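Local structure of nonsense-mediated mRNA decay protein 2 (4LUN) at residues G114-A119 against L144-E149; T205-K210 against S237-F242; S185-I190 against T201-A206. The protein takes part in nonsense-mediated decay of mRNAs with premature stop codons, contacting the Upf1 helicase through its C-terminus, while the N-terminal piece described here is a MIF4G domain. One frame throughout, in Å; residues are numbered along the deposited sequence.

Interaction 1 (G114-A119 against L144-E149)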
loop_
_atom_site.group_PDB
_atom_site.type_symbol
_atom_site.label_atom_id
_atom_site.label_comp_id
_atom_site.label_asym_id
_atom_site.label_seq_id
_atom_site.Cartn_x
_atom_site.Cartn_y
_atom_site.Cartn_z
ATOM N N GLY A 114 4.141 -12.452 -6.837
ATOM C CA GLY A 114 4.909 -11.866 -7.921
ATOM C C GLY A 114 4.062 -10.988 -8.819
ATOM O O GLY A 114 4.501 -9.915 -9.242
ATOM N N ALA A 115 2.844 -11.441 -9.106
ATOM C CA ALA A 115 1.931 -10.677 -9.951
ATOM C C ALA A 115 1.377 -9.481 -9.192
ATOM O O ALA A 115 1.220 -8.390 -9.755
ATOM C CB ALA A 115 0.798 -11.563 -10.443
ATOM N N PHE A 116 1.061 -9.682 -7.913
ATOM C CA PHE A 116 0.507 -8.589 -7.117
ATOM C C PHE A 116 1.495 -7.421 -6.972
ATOM O O PHE A 116 1.093 -6.260 -6.990
ATOM C CB PHE A 116 0.042 -9.083 -5.739
ATOM C CG PHE A 116 -0.749 -8.057 -4.969
ATOM C CD1 PHE A 116 -2.125 -7.959 -5.119
ATOM C CD2 PHE A 116 -0.111 -7.167 -4.122
ATOM C CE1 PHE A 116 -2.854 -6.990 -4.422
ATOM C CE2 PHE A 116 -0.828 -6.212 -3.419
ATOM C CZ PHE A 116 -2.199 -6.118 -3.570
ATOM N N LEU A 117 2.785 -7.724 -6.859
ATOM C CA LEU A 117 3.809 -6.696 -6.665
ATOM C C LEU A 117 3.939 -5.757 -7.862
ATOM O O LEU A 117 4.492 -4.653 -7.742
ATOM C CB LEU A 117 5.161 -7.344 -6.344
ATOM C CG LEU A 117 5.293 -7.952 -4.944
ATOM C CD1 LEU A 117 6.545 -8.843 -4.849
ATOM C CD2 LEU A 117 5.358 -6.823 -3.903
ATOM N N GLN A 118 3.444 -6.200 -9.020
ATOM C CA GLN A 118 3.476 -5.358 -10.215
ATOM C C GLN A 118 2.660 -4.087 -9.986
ATOM O O GLN A 118 2.895 -3.064 -10.632
ATOM C CB GLN A 118 2.950 -6.129 -11.427
ATOM C CG GLN A 118 3.000 -5.367 -12.745
ATOM C CD GLN A 118 4.403 -4.928 -13.133
ATOM O OE1 GLN A 118 5.370 -5.666 -12.955
ATOM N NE2 GLN A 118 4.517 -3.715 -13.671
ATOM N N ALA A 119 1.734 -4.136 -9.027
ATOM C CA ALA A 119 0.886 -2.977 -8.717
ATOM C C ALA A 119 1.675 -1.790 -8.165
ATOM O O ALA A 119 1.190 -0.644 -8.133
ATOM C CB ALA A 119 -0.199 -3.378 -7.735
ATOM N N LEU A 144 -1.500 -1.146 -1.384
ATOM C CA LEU A 144 -0.525 -1.194 -0.297
ATOM C C LEU A 144 -1.180 -1.677 0.985
ATOM O O LEU A 144 -0.592 -2.439 1.745
ATOM C CB LEU A 144 0.105 0.197 -0.079
ATOM C CG LEU A 144 1.065 0.381 1.102
ATOM C CD1 LEU A 144 2.335 -0.455 0.899
ATOM C CD2 LEU A 144 1.407 1.854 1.247
ATOM N N ARG A 145 -2.420 -1.256 1.219
ATOM C CA ARG A 145 -3.088 -1.640 2.460
ATOM C C ARG A 145 -3.316 -3.143 2.481
ATOM O O ARG A 145 -3.017 -3.828 3.472
ATOM C CB ARG A 145 -4.415 -0.893 2.591
ATOM C CG ARG A 145 -5.072 -1.037 3.953
ATOM C CD ARG A 145 -6.087 -2.143 3.966
ATOM N NE ARG A 145 -6.639 -2.339 5.306
ATOM C CZ ARG A 145 -7.744 -1.748 5.742
ATOM N NH1 ARG A 145 -8.415 -0.926 4.944
ATOM N NH2 ARG A 145 -8.180 -1.983 6.973
ATOM N N VAL A 146 -3.820 -3.660 1.369
ATOM C CA VAL A 146 -4.114 -5.088 1.253
ATOM C C VAL A 146 -2.835 -5.915 1.345
ATOM O O VAL A 146 -2.804 -6.959 2.005
ATOM C CB VAL A 146 -4.895 -5.387 -0.048
ATOM C CG1 VAL A 146 -4.929 -6.887 -0.328
ATOM C CG2 VAL A 146 -6.322 -4.824 0.057
ATOM N N PHE A 147 -1.783 -5.444 0.676
ATOM C CA PHE A 147 -0.494 -6.113 0.754
ATOM C C PHE A 147 -0.049 -6.235 2.197
ATOM O O PHE A 147 0.395 -7.299 2.630
ATOM C CB PHE A 147 0.591 -5.374 -0.017
ATOM C CG PHE A 147 1.952 -5.964 0.199
ATOM C CD1 PHE A 147 2.403 -6.984 -0.620
ATOM C CD2 PHE A 147 2.763 -5.519 1.232
ATOM C CE1 PHE A 147 3.649 -7.565 -0.408
ATOM C CE2 PHE A 147 4.008 -6.096 1.448
ATOM C CZ PHE A 147 4.447 -7.119 0.614
ATOM N N THR A 148 -0.159 -5.131 2.929
ATOM C CA THR A 148 0.358 -5.072 4.287
ATOM C C THR A 148 -0.432 -5.979 5.227
ATOM O O THR A 148 0.153 -6.632 6.107
ATOM C CB THR A 148 0.415 -3.624 4.796
ATOM O OG1 THR A 148 1.204 -2.857 3.882
ATOM C CG2 THR A 148 1.105 -3.567 6.152
ATOM N N GLU A 149 -1.742 -6.055 5.021
ATOM C CA GLU A 149 -2.572 -6.916 5.855
ATOM C C GLU A 149 -2.181 -8.377 5.631
ATOM O O GLU A 149 -2.166 -9.185 6.578
ATOM C CB GLU A 149 -4.063 -6.725 5.561
ATOM C CG GLU A 149 -4.618 -5.319 5.785
ATOM C CD GLU A 149 -4.747 -4.920 7.249
ATOM O OE1 GLU A 149 -4.316 -5.684 8.145
ATOM O OE2 GLU A 149 -5.287 -3.820 7.501
#
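Phe116, on helix 106-116, reaches to Val146 and Phe147 on helix 130-152, and the contact is made by apolar side chains alone. Phe116 CE2 lies 3.8 Å from Phe147 CB, so the ring leans on the root of the other phenylalanine, while Phe116 CZ stands 4.3 Å from Val146 CG1. With CG anti to the backbone N (chi1 -170°), the ring is carried outward across the gap between the helices; a long, flat side chain suits the place, since the CA atoms of Phe116 and Phe147 are 8.3 Å apart. Phe116 CD2 in turn sits at the edge of the Phe147 ring, near its plane, so the two rings do not stack. Leu117 adds a methyl group: Leu117 CD2 comes within 4.0 Å of Phe147 CE1.

Such buried apolar seams between successive helices are what hold an all-helical, HEAT-like MIF4G domain together. Helix 69-81 packs on Phe116 through Leu80 and Leu81, and Phe147 also meets Leu183, Ile186 and the ring of Phe156.

Within helix 130-152, Arg145 NE donates to Glu149 OE2 at 3.0 Å and 166°, on the anti lone pair and almost in the guanidinium plane, a salt bridge one turn apart; Arg145 NH2 also bonds Asn87 OD1. Thr148 OG1 donates to Leu144 O at 2.8 Å, which satisfies a buried hydroxyl, and Thr148 N reaches the same oxygen from the opposite face.

Interaction 2 (T205-K210 against S237-F242)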
loop_
_atom_site.group_PDB
_atom_site.type_symbol
_atom_site.label_atom_id
_atom_site.label_comp_id
_atom_site.label_asym_id
_atom_site.label_seq_id
_atom_site.Cartn_x
_atom_site.Cartn_y
_atom_site.Cartn_z
ATOM N N THR A 205 1.165 9.344 4.803
ATOM C CA THR A 205 0.275 9.629 5.931
ATOM C C THR A 205 -0.791 8.554 6.101
ATOM O O THR A 205 -1.135 8.176 7.220
ATOM C CB THR A 205 -0.375 11.030 5.839
ATOM O OG1 THR A 205 -1.106 11.149 4.614
ATOM C CG2 THR A 205 0.693 12.075 5.843
ATOM N N ALA A 206 -1.312 8.051 4.990
ATOM C CA ALA A 206 -2.299 6.981 5.063
ATOM C C ALA A 206 -1.691 5.736 5.674
ATOM O O ALA A 206 -2.361 5.004 6.401
ATOM C CB ALA A 206 -2.865 6.662 3.680
ATOM N N PHE A 207 -0.423 5.480 5.361
ATOM C CA PHE A 207 0.215 4.255 5.830
ATOM C C PHE A 207 0.491 4.293 7.327
ATOM O O PHE A 207 0.227 3.325 8.040
ATOM C CB PHE A 207 1.506 3.971 5.050
ATOM C CG PHE A 207 2.081 2.601 5.308
ATOM C CD1 PHE A 207 1.520 1.475 4.725
ATOM C CD2 PHE A 207 3.180 2.444 6.128
ATOM C CE1 PHE A 207 2.043 0.214 4.960
ATOM C CE2 PHE A 207 3.717 1.189 6.370
ATOM C CZ PHE A 207 3.143 0.068 5.785
ATOM N N ILE A 208 0.998 5.413 7.821
ATOM C CA ILE A 208 1.302 5.493 9.249
ATOM C C ILE A 208 0.030 5.464 10.092
ATOM O O ILE A 208 0.044 4.938 11.198
ATOM C CB ILE A 208 2.144 6.739 9.622
ATOM C CG1 ILE A 208 1.360 8.042 9.406
ATOM C CG2 ILE A 208 3.471 6.741 8.863
ATOM C CD1 ILE A 208 2.184 9.282 9.693
ATOM N N LYS A 209 -1.063 6.018 9.575
ATOM C CA LYS A 209 -2.312 6.051 10.340
ATOM C C LYS A 209 -2.883 4.657 10.526
ATOM O O LYS A 209 -3.417 4.330 11.585
ATOM C CB LYS A 209 -3.358 6.932 9.649
ATOM C CG LYS A 209 -3.133 8.426 9.785
ATOM C CD LYS A 209 -4.071 9.176 8.831
ATOM C CE LYS A 209 -3.825 10.670 8.857
ATOM N NZ LYS A 209 -4.502 11.352 7.713
ATOM N N LYS A 210 -2.793 3.837 9.484
ATOM C CA LYS A 210 -3.373 2.505 9.509
ATOM C C LYS A 210 -2.455 1.458 10.132
ATOM O O LYS A 210 -2.933 0.453 10.663
ATOM C CB LYS A 210 -3.785 2.083 8.093
ATOM C CG LYS A 210 -4.690 0.857 8.044
ATOM C CD LYS A 210 -5.651 0.919 6.866
ATOM C CE LYS A 210 -6.756 1.953 7.082
ATOM N NZ LYS A 210 -7.659 1.563 8.210
ATOM N N SER A 237 13.660 4.756 9.362
ATOM C CA SER A 237 14.686 5.478 8.604
ATOM C C SER A 237 14.098 6.061 7.329
ATOM O O SER A 237 14.310 7.241 7.003
ATOM C CB SER A 237 15.846 4.554 8.236
ATOM O OG SER A 237 16.718 5.199 7.317
ATOM N N LEU A 238 13.356 5.236 6.600
ATOM C CA LEU A 238 12.732 5.672 5.361
ATOM C C LEU A 238 11.781 6.835 5.574
ATOM O O LEU A 238 11.791 7.809 4.814
ATOM C CB LEU A 238 11.963 4.511 4.728
ATOM C CG LEU A 238 11.240 4.753 3.404
ATOM C CD1 LEU A 238 12.233 5.186 2.341
ATOM C CD2 LEU A 238 10.504 3.485 2.977
ATOM N N PHE A 239 10.961 6.751 6.617
ATOM C CA PHE A 239 9.953 7.781 6.813
ATOM C C PHE A 239 10.542 9.071 7.369
ATOM O O PHE A 239 10.093 10.152 7.013
ATOM C CB PHE A 239 8.770 7.274 7.654
ATOM C CG PHE A 239 7.733 6.552 6.847
ATOM C CD1 PHE A 239 6.430 7.036 6.756
ATOM C CD2 PHE A 239 8.068 5.421 6.115
ATOM C CE1 PHE A 239 5.485 6.375 5.991
ATOM C CE2 PHE A 239 7.119 4.757 5.344
ATOM C CZ PHE A 239 5.818 5.236 5.288
ATOM N N LYS A 240 11.561 8.964 8.219
ATOM C CA LYS A 240 12.246 10.159 8.720
ATOM C C LYS A 240 12.983 10.894 7.594
ATOM O O LYS A 240 12.974 12.116 7.544
ATOM C CB LYS A 240 13.166 9.807 9.894
ATOM C CG LYS A 240 12.385 9.575 11.194
ATOM C CD LYS A 240 13.298 9.269 12.372
ATOM C CE LYS A 240 12.512 8.679 13.542
ATOM N NZ LYS A 240 11.641 9.683 14.213
ATOM N N ASN A 241 13.588 10.150 6.669
ATOM C CA ASN A 241 14.126 10.783 5.467
ATOM C C ASN A 241 13.043 11.440 4.617
ATOM O O ASN A 241 13.243 12.523 4.073
ATOM C CB ASN A 241 14.890 9.779 4.617
ATOM C CG ASN A 241 16.316 9.608 5.085
ATOM O OD1 ASN A 241 17.151 10.492 4.883
ATOM N ND2 ASN A 241 16.601 8.482 5.729
ATOM N N PHE A 242 11.898 10.780 4.523
ATOM C CA PHE A 242 10.789 11.301 3.730
ATOM C C PHE A 242 10.249 12.553 4.393
ATOM O O PHE A 242 9.849 13.504 3.729
ATOM C CB PHE A 242 9.702 10.234 3.590
ATOM C CG PHE A 242 8.611 10.613 2.630
ATOM C CD1 PHE A 242 8.783 10.460 1.259
ATOM C CD2 PHE A 242 7.420 11.112 3.103
ATOM C CE1 PHE A 242 7.777 10.813 0.375
ATOM C CE2 PHE A 242 6.404 11.478 2.231
ATOM C CZ PHE A 242 6.584 11.317 0.856
#
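The ring of Phe239, on helix 231-271, projects toward helix 201-210 and meets two consecutive residues there, Phe207 and Ile208. The two aromatic side chains cross at about a right angle, and they touch through ring carbons: Phe239 CZ lies 3.9 Å from Phe207 CD2. Phe207 holds CG anti to its backbone N (chi1 -170°), which extends its ring away from its own helix.

Ile208 approaches the same ring with a branch methyl. Ile208 CG2 is 3.5 Å from Phe239 CE1 and 3.6 Å from Phe239 CD1, so the methyl rests against that side of the ring at an oblique angle. The torsion of Ile208 explains why this branch does the touching: CG1 takes the position between the backbone N and the carbonyl carbon (chi1 66°), leaving CG2 to point toward the neighbouring helix. A beta-branched residue suits the place because its methyl is fixed close to the backbone, while the long phenylalanine bridges over half of the 9.3 Å between the CA atoms of Ile208 and Phe239.

On the outer side of helix 231-271, Asn241 ND2 folds back to Ser237 O at 2.9 Å, approaching above the carbonyl plane, while Asn241 N reaches that oxygen from the opposite face.

Within the helical array of the MIF4G domain, helix 201-210 is packed from several directions. Phe207 also meets Leu144 and Thr148 of helix 130-152, Ile208 touches Leu299 and Phe302 of helix 277-303, and Leu187 of helix 182-190 lies against both Phe207 and Phe239.

Interaction 3 (S185-I190 against T201-A206)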
loop_
_atom_site.group_PDB
_atom_site.type_symbol
_atom_site.label_atom_id
_atom_site.label_comp_id
_atom_site.label_asym_id
_atom_site.label_seq_id
_atom_site.Cartn_x
_atom_site.Cartn_y
_atom_site.Cartn_z
ATOM N N SER A 185 11.091 -1.884 0.476
ATOM C CA SER A 185 11.334 -1.839 -0.967
ATOM C C SER A 185 10.149 -1.243 -1.704
ATOM O O SER A 185 10.310 -0.372 -2.574
ATOM C CB SER A 185 11.670 -3.225 -1.523
ATOM O OG SER A 185 12.900 -3.691 -0.988
ATOM N N ILE A 186 8.959 -1.696 -1.339
ATOM C CA ILE A 186 7.727 -1.167 -1.939
ATOM C C ILE A 186 7.555 0.334 -1.662
ATOM O O ILE A 186 7.254 1.133 -2.569
ATOM C CB ILE A 186 6.524 -1.951 -1.395
ATOM C CG1 ILE A 186 6.552 -3.377 -1.938
ATOM C CG2 ILE A 186 5.182 -1.284 -1.783
ATOM C CD1 ILE A 186 5.613 -4.321 -1.193
ATOM N N LEU A 187 7.713 0.736 -0.410
ATOM C CA LEU A 187 7.501 2.142 -0.076
ATOM C C LEU A 187 8.558 3.053 -0.690
ATOM O O LEU A 187 8.245 4.165 -1.126
ATOM C CB LEU A 187 7.409 2.328 1.433
ATOM C CG LEU A 187 6.042 1.918 1.969
ATOM C CD1 LEU A 187 6.104 1.550 3.454
ATOM C CD2 LEU A 187 5.092 3.087 1.731
ATOM N N ARG A 188 9.803 2.596 -0.744
ATOM C CA ARG A 188 10.840 3.423 -1.368
ATOM C C ARG A 188 10.538 3.710 -2.838
ATOM O O ARG A 188 10.879 4.786 -3.359
ATOM C CB ARG A 188 12.226 2.791 -1.237
ATOM C CG ARG A 188 13.328 3.807 -1.514
ATOM C CD ARG A 188 14.567 3.540 -0.697
ATOM N NE ARG A 188 15.398 2.513 -1.308
ATOM C CZ ARG A 188 16.680 2.328 -1.013
ATOM N NH1 ARG A 188 17.276 3.108 -0.123
ATOM N NH2 ARG A 188 17.364 1.367 -1.615
ATOM N N GLU A 189 9.912 2.750 -3.506
ATOM C CA GLU A 189 9.488 2.938 -4.890
ATOM C C GLU A 189 8.305 3.912 -4.991
ATOM O O GLU A 189 8.413 4.947 -5.627
ATOM C CB GLU A 189 9.147 1.591 -5.552
ATOM C CG GLU A 189 8.451 1.690 -6.935
ATOM C CD GLU A 189 9.417 1.912 -8.098
ATOM O OE1 GLU A 189 10.610 2.185 -7.841
ATOM O OE2 GLU A 189 8.981 1.799 -9.274
ATOM N N ILE A 190 7.186 3.580 -4.355
ATOM C CA ILE A 190 5.952 4.336 -4.583
ATOM C C ILE A 190 5.966 5.757 -4.005
ATOM O O ILE A 190 5.282 6.642 -4.510
ATOM C CB ILE A 190 4.694 3.543 -4.140
ATOM C CG1 ILE A 190 4.659 3.349 -2.614
ATOM C CG2 ILE A 190 4.623 2.197 -4.898
ATOM C CD1 ILE A 190 3.482 2.466 -2.159
ATOM N N THR A 201 2.906 12.135 -0.699
ATOM C CA THR A 201 2.938 12.394 0.743
ATOM C C THR A 201 1.689 11.794 1.391
ATOM O O THR A 201 1.721 11.408 2.562
ATOM C CB THR A 201 3.055 13.896 1.106
ATOM O OG1 THR A 201 1.928 14.604 0.591
ATOM C CG2 THR A 201 4.345 14.521 0.580
ATOM N N THR A 202 0.593 11.709 0.645
ATOM C CA THR A 202 -0.621 11.102 1.188
ATOM C C THR A 202 -0.553 9.574 1.315
ATOM O O THR A 202 -1.310 8.974 2.082
ATOM C CB THR A 202 -1.895 11.531 0.427
ATOM O OG1 THR A 202 -1.971 10.842 -0.832
ATOM C CG2 THR A 202 -1.886 13.037 0.201
ATOM N N ILE A 203 0.343 8.928 0.573
ATOM C CA ILE A 203 0.576 7.495 0.775
ATOM C C ILE A 203 1.241 7.327 2.145
ATOM O O ILE A 203 0.907 6.428 2.928
ATOM C CB ILE A 203 1.512 6.919 -0.310
ATOM C CG1 ILE A 203 0.904 7.040 -1.697
ATOM C CG2 ILE A 203 1.823 5.453 -0.033
ATOM C CD1 ILE A 203 1.922 6.716 -2.802
ATOM N N ALA A 204 2.185 8.216 2.436
ATOM C CA ALA A 204 2.943 8.122 3.679
ATOM C C ALA A 204 2.023 8.327 4.873
ATOM O O ALA A 204 2.097 7.574 5.844
ATOM C CB ALA A 204 4.040 9.150 3.695
ATOM N N THR A 205 1.165 9.344 4.803
ATOM C CA THR A 205 0.275 9.629 5.931
ATOM C C THR A 205 -0.791 8.554 6.101
ATOM O O THR A 205 -1.135 8.176 7.220
ATOM C CB THR A 205 -0.375 11.030 5.839
ATOM O OG1 THR A 205 -1.106 11.149 4.614
ATOM C CG2 THR A 205 0.693 12.075 5.843
ATOM N N ALA A 206 -1.312 8.051 4.990
ATOM C CA ALA A 206 -2.299 6.981 5.063
ATOM C C ALA A 206 -1.691 5.736 5.674
ATOM O O ALA A 206 -2.361 5.004 6.401
ATOM C CB ALA A 206 -2.865 6.662 3.680
#
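Two short helices that follow one another in the chain, 182-190 and 201-210, pack here across the non-helical connection between them, and Ile203 carries the contact from the second helix. It meets both Ile190 and Leu187 of the first. Ile203 CG2 lies 4.0 Å from Ile190 CD1 and 4.4 Å from Leu187 CD2, so a single branch methyl touches residues about one turn apart. Ile203 CD1, at the end of the other branch, rests 3.8 Å from the backbone oxygen Ile190 O, an ordinary van der Waals contact close to the end of the helix.

The torsions divide these tasks. Ile203 has CG2 anti to the backbone N and CG1 beside it (chi1 -62°), which spreads the two branches over different parts of helix 182-190. The two isoleucine side chains run at a slant to each other. Leu187 starts off to one side, yet its CD2 swings in toward Ile203.

In the HEAT-like architecture of a MIF4G domain, consecutive helices are joined by such buried aliphatic layers, and branched residues suit them because they fill the interface with little flexible length. The CA atoms are 8.2 Å apart at Ile190 and Ile203 and 8.4 Å at Leu187 and Ala204. Helix 130-152 adds Val140 against Ile190 and Leu144 against Ile203. At the start of the second helix, Thr202 OG1 is hydrogen-bonded to Phe199 O and Thr201 OG1 to Gly198 O, tying the helix to the preceding loop.

Overall arrangement
All three contacts are buried helix-to-helix seams of the MIF4G domain. Interactions 2 and 3 lie close, their centres about 7 Å apart, and both use helix 201-210, whose Ile203 faces helix 182-190 and whose Phe207 and Ile208 face helix 231-271; the segments overlap at Thr205 and Ala206. Phe242 CE2 comes within 3.6 Å of Ala204 CB, and Leu238 CD2 within 3.6 Å of Leu187 CB. Interaction 1 comes earlier in the chain, its centre about 13 Å from that of interaction 3 and 17 Å from that of interaction 2. Helix 130-152 links it to both: Phe147 CZ is 3.5 Å from Ile186 CD1, and Leu144 CD2 is 3.5 Å from Phe207 CD1.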